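Serine acetyltransferase 1, putative (Entamoeba histolytica, PDB 7BW9) probably transfers an acetyl group from acetyl-CoA to serine in cysteine biosynthesis, and binds cysteine. Local coordinates at residues Gln10-Val13 with Gln14-Ser18. Residues are numbered along the deposited sequence; the frame is centred on the assembly and turned at random.
Sequences QLLV and QSYQS
L12 O accepts the backbone N-H of Y16 at 2.8 Å, with an N-H...O angle of 159° and the donor lying nearly along the C=O axis. It is one of four successive i to i+4 bonds that identify this stretch as the last turns of the N-terminal alpha-helix 2-17. The next, from Q17 N to V13 O, is longer at 3.2 Å. L12 O also sits over one face of the Y16 ring, 3.2 Å above its plane and displaced toward the rim. The torsion that sets this up is chi1 of Y16 (-57°), which places CG beside the backbone N and folds the ring back along the preceding turn. Farther along the ring, CZ lies 4.2 Å from L12 CB, a modest apolar touch. The phenol OH is bonded to the carbonyl of I44, which tethers the ring at its far end. L12 and Y16 also pack on helix 58-79 through L65 and V61, while S15 OG is bound by R100 and E101 of helix 96-113; this side of the turn therefore joins helix 2-17 to two others in the helical part of the chain. On another side Q10, L11 and Q14 meet through their side chains. Q10, bent at chi2, crosses the extended Q14 at about a right angle, their amide planes 46° apart. Q10 OE1 and Q14 NE2 are 3.6 Å apart, a contact distance, too long to count as a hydrogen bond. From a different side, the CD2 methyl of L11 approaches Q14 OE1 to 3.6 Å.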
loop_
_atom_site.group_PDB
_atom_site.type_symbol
_atom_site.label_atom_id
_atom_site.label_comp_id
_atom_site.label_asym_id
_atom_site.label_seq_id
_atom_site.Cartn_x
_atom_site.Cartn_y
_atom_site.Cartn_z
ATOM N N GLN A 10 30.691 14.482 11.512
ATOM C CA GLN A 10 32.003 14.445 10.865
ATOM C C GLN A 10 32.314 13.063 10.286
ATOM O O GLN A 10 32.917 12.957 9.210
ATOM C CB GLN A 10 33.087 14.872 11.857
ATOM C CG GLN A 10 34.492 14.995 11.257
ATOM C CD GLN A 10 34.529 15.760 9.929
ATOM O OE1 GLN A 10 35.142 15.306 8.957
ATOM N NE2 GLN A 10 33.883 16.926 9.890
ATOM N N LEU A 11 31.926 11.995 10.984
ATOM C CA LEU A 11 32.118 10.659 10.423
ATOM C C LEU A 11 31.286 10.466 9.159
ATOM O O LEU A 11 31.741 9.838 8.195
ATOM C CB LEU A 11 31.782 9.596 11.472
ATOM C CG LEU A 11 32.896 9.462 12.516
ATOM C CD1 LEU A 11 32.532 8.479 13.607
ATOM C CD2 LEU A 11 34.216 9.073 11.839
ATOM N N LEU A 12 30.070 11.018 9.135
ATOM C CA LEU A 12 29.254 10.923 7.931
ATOM C C LEU A 12 29.906 11.666 6.776
ATOM O O LEU A 12 29.967 11.149 5.653
ATOM C CB LEU A 12 27.857 11.468 8.193
ATOM C CG LEU A 12 26.912 10.555 8.965
ATOM C CD1 LEU A 12 25.734 11.375 9.473
ATOM C CD2 LEU A 12 26.445 9.451 8.048
ATOM N N VAL A 13 30.416 12.876 7.034
ATOM C CA VAL A 13 31.152 13.606 6.001
ATOM C C VAL A 13 32.299 12.751 5.464
ATOM O O VAL A 13 32.521 12.666 4.249
ATOM C CB VAL A 13 31.663 14.956 6.542
ATOM C CG1 VAL A 13 32.672 15.560 5.569
ATOM C CG2 VAL A 13 30.508 15.922 6.770
ATOM N N GLN A 14 33.049 12.107 6.359
ATOM C CA GLN A 14 34.144 11.257 5.905
ATOM C C GLN A 14 33.612 10.085 5.104
ATOM O O GLN A 14 34.206 9.691 4.094
ATOM C CB GLN A 14 34.961 10.752 7.093
ATOM C CG GLN A 14 35.738 11.829 7.814
ATOM C CD GLN A 14 36.324 11.321 9.110
ATOM O OE1 GLN A 14 36.500 10.109 9.286
ATOM N NE2 GLN A 14 36.607 12.236 10.039
ATOM N N SER A 15 32.475 9.528 5.533
ATOM C CA SER A 15 31.857 8.432 4.791
ATOM C C SER A 15 31.469 8.870 3.387
ATOM O O SER A 15 31.705 8.139 2.420
ATOM C CB SER A 15 30.637 7.905 5.550
ATOM O OG SER A 15 29.942 6.937 4.788
ATOM N N TYR A 16 30.875 10.064 3.248
ATOM C CA TYR A 16 30.501 10.526 1.911
ATOM C C TYR A 16 31.710 10.524 0.990
ATOM O O TYR A 16 31.620 10.101 -0.169
ATOM C CB TYR A 16 29.899 11.938 1.944
ATOM C CG TYR A 16 28.686 12.147 2.822
ATOM C CD1 TYR A 16 27.831 11.094 3.184
ATOM C CD2 TYR A 16 28.389 13.416 3.282
ATOM C CE1 TYR A 16 26.723 11.333 4.007
ATOM C CE2 TYR A 16 27.312 13.660 4.083
ATOM C CZ TYR A 16 26.474 12.638 4.445
ATOM O OH TYR A 16 25.404 12.971 5.250
ATOM N N GLN A 17 32.859 10.980 1.499
ATOM C CA GLN A 17 34.022 11.184 0.645
ATOM C C GLN A 17 34.667 9.868 0.228
ATOM O O GLN A 17 35.143 9.756 -0.906
ATOM C CB GLN A 17 35.019 12.101 1.351
ATOM C CG GLN A 17 34.383 13.442 1.725
ATOM C CD GLN A 17 35.361 14.438 2.322
ATOM O OE1 GLN A 17 36.107 14.123 3.254
ATOM N NE2 GLN A 17 35.351 15.658 1.793
ATOM N N SER A 18 34.648 8.856 1.091
ATOM C CA SER A 18 35.175 7.549 0.715
ATOM C C SER A 18 34.229 6.751 -0.171
ATOM O O SER A 18 34.567 5.627 -0.545
ATOM C CB SER A 18 35.502 6.733 1.962
ATOM O OG SER A 18 34.384 6.667 2.819
#